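Local coordinates for effector protein Lem4 (lpg1101) (Legionella pneumophila subsp. pneumophila, PDB 6CGK) that acts as a membrane-associated protein tyrosine phosphatase, a translocated bacterial effector whose magnesium-binding haloacid dehalogenase (HAD) domain is captured here in inactive form with phosphate bound, at residues A[56-61]-A[105-110]; A[135-140]-A[167-172]; A[145-150]-A[172-177]. The protein carries 1 engineered substitution. All coordinates share one frame; numbering follows the deposited sequence. Where two conformers were deposited one is given.

Contact 1: residues A[56-61]-A[105-110]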
loop_
_atom_site.group_PDB
_atom_site.type_symbol
_atom_site.label_atom_id
_atom_site.label_comp_id
_atom_site.label_asym_id
_atom_site.label_seq_id
_atom_site.Cartn_x
_atom_site.Cartn_y
_atom_site.Cartn_z
ATOM N N ARG A 56 -7.208 5.228 -20.280
ATOM C CA ARG A 56 -7.145 6.388 -21.161
ATOM C C ARG A 56 -6.273 7.499 -20.593
ATOM O O ARG A 56 -5.822 8.372 -21.359
ATOM C CB ARG A 56 -8.560 6.899 -21.391
ATOM C CG ARG A 56 -9.349 5.951 -22.231
ATOM C CD ARG A 56 -10.660 6.562 -22.689
ATOM N NE ARG A 56 -11.396 5.539 -23.419
ATOM C CZ ARG A 56 -12.457 4.914 -22.932
ATOM N NH1 ARG A 56 -12.919 5.252 -21.740
ATOM N NH2 ARG A 56 -13.066 3.987 -23.638
ATOM N N TYR A 57 -6.077 7.519 -19.272
ATOM C CA TYR A 57 -5.228 8.487 -18.581
ATOM C C TYR A 57 -3.741 8.127 -18.586
ATOM O O TYR A 57 -2.933 8.923 -18.086
ATOM C CB TYR A 57 -5.735 8.659 -17.134
ATOM C CG TYR A 57 -7.000 9.485 -17.161
ATOM C CD1 TYR A 57 -8.232 8.900 -17.463
ATOM C CD2 TYR A 57 -6.952 10.877 -17.010
ATOM C CE1 TYR A 57 -9.399 9.684 -17.537
ATOM C CE2 TYR A 57 -8.114 11.666 -17.074
ATOM C CZ TYR A 57 -9.325 11.057 -17.354
ATOM O OH TYR A 57 -10.463 11.832 -17.460
ATOM N N LYS A 58 -3.337 6.985 -19.155
ATOM C CA LYS A 58 -1.935 6.608 -19.032
ATOM C C LYS A 58 -1.017 7.632 -19.685
ATOM O O LYS A 58 0.056 7.940 -19.149
ATOM C CB LYS A 58 -1.678 5.234 -19.642
ATOM C CG LYS A 58 -0.259 4.737 -19.314
ATOM C CD LYS A 58 -0.003 3.305 -19.819
ATOM C CE LYS A 58 1.449 2.867 -19.606
ATOM N NZ LYS A 58 2.481 3.728 -20.218
ATOM N N ASN A 59 -1.406 8.161 -20.850
ATOM C CA ASN A 59 -0.550 9.122 -21.539
ATOM C C ASN A 59 -0.370 10.383 -20.704
ATOM O O ASN A 59 0.750 10.886 -20.551
ATOM C CB ASN A 59 -1.139 9.466 -22.905
ATOM C CG ASN A 59 -0.358 10.566 -23.622
ATOM O OD1 ASN A 59 0.853 10.719 -23.432
ATOM N ND2 ASN A 59 -1.049 11.321 -24.455
ATOM N N GLU A 60 -1.458 10.891 -20.114
ATOM C CA GLU A 60 -1.309 12.057 -19.241
ATOM C C GLU A 60 -0.441 11.733 -18.022
ATOM O O GLU A 60 0.412 12.540 -17.627
ATOM C CB GLU A 60 -2.677 12.578 -18.809
ATOM C CG GLU A 60 -2.575 13.755 -17.801
ATOM C CD GLU A 60 -3.923 14.327 -17.415
ATOM O OE1 GLU A 60 -4.929 13.913 -18.018
ATOM O OE2 GLU A 60 -3.986 15.178 -16.481
ATOM N N TYR A 61 -0.608 10.534 -17.436
ATOM C CA TYR A 61 0.278 10.123 -16.352
ATOM C C TYR A 61 1.736 10.116 -16.806
ATOM O O TYR A 61 2.612 10.686 -16.146
ATOM C CB TYR A 61 -0.141 8.743 -15.879
ATOM C CG TYR A 61 0.761 8.075 -14.877
ATOM C CD1 TYR A 61 0.699 8.384 -13.535
ATOM C CD2 TYR A 61 1.664 7.085 -15.295
ATOM C CE1 TYR A 61 1.501 7.706 -12.589
ATOM C CE2 TYR A 61 2.457 6.417 -14.360
ATOM C CZ TYR A 61 2.389 6.743 -13.028
ATOM O OH TYR A 61 3.198 6.023 -12.142
ATOM N N LEU A 105 -1.307 1.748 -10.336
ATOM C CA LEU A 105 -0.826 0.362 -10.402
ATOM C C LEU A 105 -0.940 -0.195 -11.822
ATOM O O LEU A 105 -0.006 -0.829 -12.342
ATOM C CB LEU A 105 -1.611 -0.485 -9.414
ATOM C CG LEU A 105 -1.396 -0.083 -7.941
ATOM C CD1 LEU A 105 -2.417 -0.777 -7.010
ATOM C CD2 LEU A 105 0.041 -0.379 -7.494
ATOM N N GLU A 106 -2.094 -0.001 -12.463
ATOM C CA GLU A 106 -2.271 -0.501 -13.829
ATOM C C GLU A 106 -1.312 0.147 -14.823
ATOM O O GLU A 106 -0.789 -0.524 -15.719
ATOM C CB GLU A 106 -3.722 -0.311 -14.267
ATOM C CG GLU A 106 -4.644 -1.282 -13.534
ATOM C CD GLU A 106 -6.079 -0.833 -13.460
ATOM O OE1 GLU A 106 -6.410 0.264 -13.996
ATOM O OE2 GLU A 106 -6.869 -1.581 -12.837
ATOM N N PHE A 107 -1.110 1.466 -14.720
ATOM C CA PHE A 107 -0.175 2.157 -15.594
ATOM C C PHE A 107 1.217 1.566 -15.510
ATOM O O PHE A 107 1.981 1.647 -16.471
ATOM C CB PHE A 107 -0.077 3.651 -15.220
ATOM C CG PHE A 107 -1.355 4.449 -15.380
ATOM C CD1 PHE A 107 -2.361 4.071 -16.258
ATOM C CD2 PHE A 107 -1.529 5.596 -14.618
ATOM C CE1 PHE A 107 -3.537 4.860 -16.390
ATOM C CE2 PHE A 107 -2.685 6.409 -14.756
ATOM C CZ PHE A 107 -3.692 6.018 -15.619
ATOM N N GLU A 108 1.594 1.048 -14.337
ATOM C CA GLU A 108 2.908 0.467 -14.128
ATOM C C GLU A 108 2.913 -1.049 -14.306
ATOM O O GLU A 108 3.933 -1.695 -14.028
ATOM C CB GLU A 108 3.403 0.830 -12.724
ATOM C CG GLU A 108 3.439 2.333 -12.480
ATOM C CD GLU A 108 4.647 2.982 -13.095
ATOM O OE1 GLU A 108 5.550 2.221 -13.482
ATOM O OE2 GLU A 108 4.706 4.238 -13.208
ATOM N N ASN A 109 1.801 -1.630 -14.754
ATOM C CA ASN A 109 1.717 -3.070 -15.026
ATOM C C ASN A 109 1.993 -3.878 -13.758
ATOM O O ASN A 109 2.652 -4.931 -13.794
ATOM C CB ASN A 109 2.646 -3.477 -16.177
ATOM C CG ASN A 109 2.234 -4.791 -16.831
ATOM O OD1 ASN A 109 1.071 -5.203 -16.769
ATOM N ND2 ASN A 109 3.177 -5.433 -17.480
ATOM N N ILE A 110 1.478 -3.375 -12.643
ATOM C CA ILE A 110 1.515 -4.073 -11.356
ATOM C C ILE A 110 0.169 -4.731 -11.118
ATOM O O ILE A 110 -0.871 -4.069 -11.125
ATOM C CB ILE A 110 1.839 -3.108 -10.211
ATOM C CG1 ILE A 110 3.218 -2.493 -10.421
ATOM C CG2 ILE A 110 1.773 -3.863 -8.851
ATOM C CD1 ILE A 110 3.414 -1.218 -9.619
HETATM O O HOH W 1 3.784 4.144 -17.279
#

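Contact 2: residues A[135-140]-A[167-172]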
loop_
_atom_site.group_PDB
_atom_site.type_symbol
_atom_site.label_atom_id
_atom_site.label_comp_id
_atom_site.label_asym_id
_atom_site.label_seq_id
_atom_site.Cartn_x
_atom_site.Cartn_y
_atom_site.Cartn_z
ATOM N N ALA A 135 -8.405 1.472 10.294
ATOM C CA ALA A 135 -8.215 0.551 9.163
ATOM C C ALA A 135 -7.367 -0.650 9.570
ATOM O O ALA A 135 -7.693 -1.805 9.246
ATOM C CB ALA A 135 -7.549 1.287 7.987
ATOM N N VAL A 136 -6.267 -0.393 10.279
ATOM C CA VAL A 136 -5.410 -1.486 10.735
ATOM C C VAL A 136 -6.128 -2.337 11.767
ATOM O O VAL A 136 -6.049 -3.569 11.727
ATOM C CB VAL A 136 -4.071 -0.952 11.288
ATOM C CG1 VAL A 136 -3.322 -2.089 12.031
ATOM C CG2 VAL A 136 -3.208 -0.367 10.132
ATOM N N VAL A 137 -6.823 -1.702 12.719
ATOM C CA VAL A 137 -7.527 -2.480 13.732
ATOM C C VAL A 137 -8.557 -3.382 13.072
ATOM O O VAL A 137 -8.640 -4.580 13.369
ATOM C CB VAL A 137 -8.170 -1.556 14.779
ATOM C CG1 VAL A 137 -9.110 -2.359 15.670
ATOM C CG2 VAL A 137 -7.082 -0.861 15.598
ATOM N N SER A 138 -9.331 -2.829 12.132
ATOM C CA SER A 138 -10.340 -3.624 11.437
ATOM C C SER A 138 -9.704 -4.765 10.660
ATOM O O SER A 138 -10.233 -5.887 10.645
ATOM C CB SER A 138 -11.152 -2.752 10.489
ATOM O OG SER A 138 -11.936 -1.820 11.232
ATOM N N HIS A 139 -8.585 -4.494 9.990
ATOM C CA HIS A 139 -7.953 -5.560 9.223
ATOM C C HIS A 139 -7.439 -6.661 10.134
ATOM O O HIS A 139 -7.638 -7.851 9.847
ATOM C CB HIS A 139 -6.814 -5.042 8.362
ATOM C CG HIS A 139 -6.409 -6.027 7.316
ATOM N ND1 HIS A 139 -7.179 -6.265 6.199
ATOM C CD2 HIS A 139 -5.399 -6.924 7.276
ATOM C CE1 HIS A 139 -6.629 -7.231 5.487
ATOM N NE2 HIS A 139 -5.552 -7.654 6.123
ATOM N N GLU A 140 -6.771 -6.297 11.234
ATOM C CA GLU A 140 -6.254 -7.330 12.138
ATOM C C GLU A 140 -7.371 -8.174 12.728
ATOM O O GLU A 140 -7.157 -9.348 13.069
ATOM C CB GLU A 140 -5.424 -6.688 13.255
ATOM C CG GLU A 140 -4.127 -6.035 12.739
ATOM C CD GLU A 140 -3.149 -7.057 12.129
ATOM O OE1 GLU A 140 -3.142 -8.246 12.542
ATOM O OE2 GLU A 140 -2.373 -6.660 11.237
ATOM N N LEU A 167 -1.825 -1.736 15.327
ATOM C CA LEU A 167 -1.249 -3.036 15.686
ATOM C C LEU A 167 -1.130 -3.194 17.191
ATOM O O LEU A 167 -1.378 -4.280 17.738
ATOM C CB LEU A 167 0.138 -3.224 15.078
ATOM C CG LEU A 167 0.269 -3.345 13.580
ATOM C CD1 LEU A 167 1.745 -3.550 13.258
ATOM C CD2 LEU A 167 -0.575 -4.493 13.072
ATOM N N ILE A 168 -0.677 -2.145 17.876
ATOM C CA ILE A 168 -0.541 -2.243 19.327
ATOM C C ILE A 168 -1.897 -2.517 19.958
ATOM O O ILE A 168 -2.041 -3.392 20.820
ATOM C CB ILE A 168 0.098 -0.967 19.900
ATOM C CG1 ILE A 168 1.395 -0.638 19.159
ATOM C CG2 ILE A 168 0.339 -1.127 21.408
ATOM C CD1 ILE A 168 2.128 0.543 19.749
ATOM N N HIS A 169 -2.915 -1.760 19.542
ATOM C CA HIS A 169 -4.233 -1.916 20.147
ATOM C C HIS A 169 -4.754 -3.337 20.015
ATOM O O HIS A 169 -5.499 -3.800 20.888
ATOM C CB HIS A 169 -5.229 -0.945 19.515
ATOM C CG HIS A 169 -6.644 -1.143 19.972
ATOM N ND1 HIS A 169 -7.100 -0.703 21.195
ATOM C CD2 HIS A 169 -7.702 -1.737 19.370
ATOM C CE1 HIS A 169 -8.377 -1.015 21.328
ATOM N NE2 HIS A 169 -8.769 -1.636 20.229
ATOM N N THR A 170 -4.371 -4.045 18.947
ATOM C CA THR A 170 -4.843 -5.398 18.691
ATOM C C THR A 170 -3.883 -6.467 19.167
ATOM O O THR A 170 -4.118 -7.643 18.894
ATOM C CB THR A 170 -5.128 -5.624 17.198
ATOM O OG1 THR A 170 -3.982 -5.276 16.402
ATOM C CG2 THR A 170 -6.364 -4.850 16.778
ATOM N N GLY A 171 -2.812 -6.092 19.861
ATOM C CA GLY A 171 -1.836 -7.064 20.307
ATOM C C GLY A 171 -1.094 -7.753 19.190
ATOM O O GLY A 171 -0.665 -8.900 19.359
ATOM N N ARG A 172 -0.904 -7.065 18.056
ATOM C CA ARG A 172 -0.310 -7.627 16.849
ATOM C C ARG A 172 1.008 -6.947 16.493
ATOM O O ARG A 172 1.369 -6.852 15.320
ATOM C CB ARG A 172 -1.287 -7.526 15.683
ATOM C CG ARG A 172 -2.459 -8.473 15.810
ATOM C CD ARG A 172 -2.072 -9.907 15.333
ATOM N NE ARG A 172 -3.140 -10.838 15.699
ATOM C CZ ARG A 172 -4.267 -10.963 14.998
ATOM N NH1 ARG A 172 -4.458 -10.228 13.915
ATOM N NH2 ARG A 172 -5.224 -11.787 15.405
HETATM O O HOH W 2 -7.689 -12.009 14.059
#

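Contact 3: residues A[145-150]-A[172-177]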
loop_
_atom_site.group_PDB
_atom_site.type_symbol
_atom_site.label_atom_id
_atom_site.label_comp_id
_atom_site.label_asym_id
_atom_site.label_seq_id
_atom_site.Cartn_x
_atom_site.Cartn_y
_atom_site.Cartn_z
ATOM N N CYS A 145 -6.669 -13.327 9.896
ATOM C CA CYS A 145 -5.412 -12.692 10.267
ATOM C C CYS A 145 -4.884 -13.276 11.566
ATOM O O CYS A 145 -5.624 -13.416 12.544
ATOM C CB CYS A 145 -5.614 -11.186 10.404
ATOM S SG CYS A 145 -5.889 -10.500 8.778
ATOM N N LEU A 146 -3.598 -13.586 11.579
ATOM C CA LEU A 146 -2.897 -14.204 12.690
ATOM C C LEU A 146 -1.649 -13.394 12.990
ATOM O O LEU A 146 -1.120 -12.712 12.115
ATOM C CB LEU A 146 -2.480 -15.648 12.359
ATOM C CG LEU A 146 -3.569 -16.692 12.278
ATOM C CD1 LEU A 146 -2.985 -17.999 11.743
ATOM C CD2 LEU A 146 -4.120 -16.930 13.662
ATOM N N PRO A 147 -1.143 -13.471 14.215
ATOM C CA PRO A 147 0.106 -12.768 14.534
ATOM C C PRO A 147 1.248 -13.252 13.662
ATOM O O PRO A 147 1.288 -14.406 13.238
ATOM C CB PRO A 147 0.361 -13.132 16.004
ATOM C CG PRO A 147 -0.551 -14.213 16.305
ATOM C CD PRO A 147 -1.698 -14.177 15.373
ATOM N N GLY A 148 2.212 -12.374 13.470
ATOM C CA GLY A 148 3.373 -12.692 12.652
ATOM C C GLY A 148 4.090 -11.402 12.271
ATOM O O GLY A 148 4.087 -10.432 13.024
ATOM N N PHE A 149 4.662 -11.398 11.081
ATOM C CA PHE A 149 5.487 -10.280 10.662
ATOM C C PHE A 149 4.625 -9.130 10.167
ATOM O O PHE A 149 3.622 -9.341 9.483
ATOM C CB PHE A 149 6.450 -10.729 9.559
ATOM C CG PHE A 149 7.289 -9.627 9.005
ATOM C CD1 PHE A 149 8.322 -9.075 9.744
ATOM C CD2 PHE A 149 7.056 -9.150 7.728
ATOM C CE1 PHE A 149 9.114 -8.049 9.208
ATOM C CE2 PHE A 149 7.840 -8.118 7.184
ATOM C CZ PHE A 149 8.872 -7.578 7.927
ATOM N N ARG A 150 5.014 -7.910 10.532
ATOM C CA ARG A 150 4.324 -6.704 10.074
ATOM C C ARG A 150 5.343 -5.690 9.584
ATOM O O ARG A 150 6.277 -5.332 10.314
ATOM C CB ARG A 150 3.463 -6.059 11.182
ATOM C CG ARG A 150 2.279 -6.894 11.669
ATOM C CD ARG A 150 1.260 -7.154 10.543
ATOM N NE ARG A 150 0.104 -7.930 11.044
ATOM C CZ ARG A 150 0.077 -9.263 11.140
ATOM N NH1 ARG A 150 1.135 -9.988 10.778
ATOM N NH2 ARG A 150 -1.015 -9.879 11.585
ATOM N N ARG A 172 -0.904 -7.065 18.056
ATOM C CA ARG A 172 -0.310 -7.627 16.849
ATOM C C ARG A 172 1.008 -6.947 16.493
ATOM O O ARG A 172 1.369 -6.852 15.320
ATOM C CB ARG A 172 -1.287 -7.526 15.683
ATOM C CG ARG A 172 -2.459 -8.473 15.810
ATOM C CD ARG A 172 -2.072 -9.907 15.333
ATOM N NE ARG A 172 -3.140 -10.838 15.699
ATOM C CZ ARG A 172 -4.267 -10.963 14.998
ATOM N NH1 ARG A 172 -4.458 -10.228 13.915
ATOM N NH2 ARG A 172 -5.224 -11.787 15.405
ATOM N N SER A 173 1.748 -6.476 17.489
ATOM C CA SER A 173 2.933 -5.673 17.228
ATOM C C SER A 173 4.181 -6.305 17.830
ATOM O O SER A 173 5.103 -5.606 18.240
ATOM C CB SER A 173 2.743 -4.249 17.755
ATOM O OG SER A 173 2.624 -4.244 19.169
ATOM N N GLN A 174 4.236 -7.630 17.868
ATOM C CA GLN A 174 5.387 -8.296 18.463
ATOM C C GLN A 174 6.588 -8.343 17.530
ATOM O O GLN A 174 7.704 -8.595 17.993
ATOM C CB GLN A 174 5.019 -9.719 18.879
ATOM C CG GLN A 174 4.879 -10.671 17.699
ATOM C CD GLN A 174 3.488 -11.268 17.591
ATOM O OE1 GLN A 174 3.331 -12.487 17.475
ATOM N NE2 GLN A 174 2.468 -10.410 17.627
ATOM N N LEU A 175 6.388 -8.111 16.234
ATOM C CA LEU A 175 7.429 -8.272 15.228
ATOM C C LEU A 175 7.109 -7.303 14.091
ATOM O O LEU A 175 6.685 -7.686 13.010
ATOM C CB LEU A 175 7.509 -9.717 14.731
ATOM C CG LEU A 175 8.546 -10.040 13.659
ATOM C CD1 LEU A 175 9.950 -9.695 14.135
ATOM C CD2 LEU A 175 8.452 -11.514 13.289
ATOM N N VAL A 176 7.314 -6.020 14.360
ATOM C CA VAL A 176 6.977 -4.952 13.426
ATOM C C VAL A 176 8.255 -4.302 12.932
ATOM O O VAL A 176 9.179 -4.051 13.713
ATOM C CB VAL A 176 6.067 -3.898 14.082
ATOM C CG1 VAL A 176 5.639 -2.866 13.065
ATOM C CG2 VAL A 176 4.855 -4.569 14.703
ATOM N N LYS A 177 8.303 -4.016 11.636
ATOM C CA LYS A 177 9.314 -3.136 11.068
ATOM C C LYS A 177 8.581 -1.908 10.562
ATOM O O LYS A 177 7.665 -2.027 9.747
ATOM C CB LYS A 177 10.086 -3.817 9.933
ATOM C CG LYS A 177 11.036 -4.903 10.408
ATOM C CD LYS A 177 12.341 -4.319 10.938
ATOM C CE LYS A 177 13.303 -5.425 11.361
ATOM N NZ LYS A 177 14.718 -4.957 11.421
HETATM O O HOH W 2 -7.689 -12.009 14.059
HETATM O O HOH W 3 3.795 -8.048 14.696
#

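Contact 1: residues A[56-61]-A[105-110]
Phe-107, in the last turn of helix 98-107, packs against Lys-58 and Tyr-61 of the short helix 58-62. The latter belongs to the helical insert between strand 19-23 and helix 72-82, the place where many HAD phosphatases carry a cap. CG of Phe-107 is anti to the carbonyl carbon (chi1 -63°), beside the backbone N. One ring face receives Lys-58 CA, which lies 3.8 Å from the centroid and 22° off the normal, a CH-pi contact displaced toward the rim. The Lys-58 chain then runs past the ring in the opposing sense, with CB 3.6 Å from CD1 of Phe-107. At the far rim, CZ of Phe-107 approaches CB of Tyr-57 at 3.7 Å. Tyr-61 meets the same phenyl group differently: Phe-107 CD2 sits over a face of the tyrosine ring, 3.4 Å from Tyr-61 CG, with the ring planes inclined at 40°, an oblique aromatic pair. Beyond the ring, Tyr-61 OH donates to Glu-108 OE2 (2.6 Å), which accepts on its anti lone pair, away from the other oxygen; the hydroxyl also takes a bond from Ile-70 N. Lys-58 NZ pairs chiefly with Asp-62; its link through a water to Phe-107 O is weak on the lysine side. Chemically, an aromatic and aliphatic interface is pinned at one edge by a short bond to a carboxylate, with the phenol hydroxyl acting as both donor and acceptor; the negative charge of Glu-108 would be expected to polarise that O-H.

Contact 2: residues A[135-140]-A[167-172]
Glu-140 sets its CG anti to the carbonyl carbon (chi1 -67°) and bends at chi2, while Arg-172 makes a similar bend (chi2 -82°), and the two chains cross obliquely. NH1 of Arg-172 donates twice to one residue. It reaches Glu-140 OE1 at 2.7 Å, in the guanidinium plane and on the anti lone pair, forming a salt bridge; it also reaches the backbone oxygen Glu-140 O at 3.0 Å, tilted from that plane. With carboxylate and guanidinium planes 74° apart, the pairing is single-pronged. A water accepts from Arg-172 NH2 at 2.8 Å and lies near Glu-140 O. The other carboxylate oxygen, OE2, is held by Arg-150 and Tyr-21. Away from the salt bridge, Val-136 CG1 is 3.8 Å from Leu-167 CD2 of helix 157-169, and Val-137 CG1 3.9 Å from the methyl CG2 of Thr-170, just past that helix. Leu-167 CD2 also touches Glu-140 OE2 (3.4 Å). The contact packs two helices of the Rossmann-like HAD core by their C-terminal ends, Gly-171 ending helix 157-169 in a Schellman motif as its C-prime residue. A cation at the last carbonyl of helix 132-140 would be expected to complement the helix dipole and compensate the charge of Glu-140.

Contact 3: residues A[145-150]-A[172-177]
The guanidinium of Arg-172 turns one face to the backbone of Leu-146 and Pro-147, Pro-147 N lying 3.6 Å from NE, while a water occupies its edge and also stands 2.9 Å from Cys-145 O. The guanidinium of Arg-150 is turned 66° against it and is gripped at its own rim: NH2 donates to Leu-146 O at 2.9 Å, almost straight (170°) and in the guanidinium plane, and NH1 donates to Phe-149 O, both donors standing above the planes of their acceptor carbonyls. The third flat group, the Phe-149 ring, has Lys-177 CG at its edge, 3.9 Å from CE1, and Leu-175 CG 4.0 Å from CD1, while helix 188-198 touches it through Ile-195 and Asn-198. Between these side chains the backbones join in parallel pairing. Arg-150 N donates to Leu-175 O at 3.0 Å, and Arg-150 O accepts from Lys-177 N at 2.8 Å. This parallel bridge of Arg-150 with Val-176 marks where strands 150-154 and 176-180 come together; the two strands and the connecting helix 157-169 form a beta-alpha-beta crossover unit of the Rossmann-like HAD core. Just before the bridge, a second water takes over the pairing, donating to Gly-148 O and to Arg-172 O and accepting from Leu-175 N. NH2 of Arg-150 and NH1 of Arg-172 stand only 4.2 Å apart. Glu-140 forms a salt bridge to each arginine, one through each carboxylate oxygen, and Lys-17 O takes a further bond from Arg-150 NH1. The mutual repulsion of the two cations is therefore likely offset by the shared carboxylate and by the carbonyls around Arg-150.

How the contacts relate
Contacts 2 and 3 adjoin, their centres about 9 Å apart; they share Arg-172 and a water, and the Glu-140 to Arg-150 salt bridge joins them. Their segments alternate along the chain, tying helix 132-140, strand 150-154, helix 157-169 and strand 176-180 at the sheet end where both strands begin. Strand 150-154 leads to Asp-155, a magnesium ligand here, just after its end. Contact 1 closes earlier and lies on the opposite side of the chain's centre from the other two, about 32 Å from contact 2 and about 33 Å from contact 3 between centres. It joins the helical insert to helix 98-107, the Tyr-61 side chain about 9 Å from that of the metal ligand Asp-25.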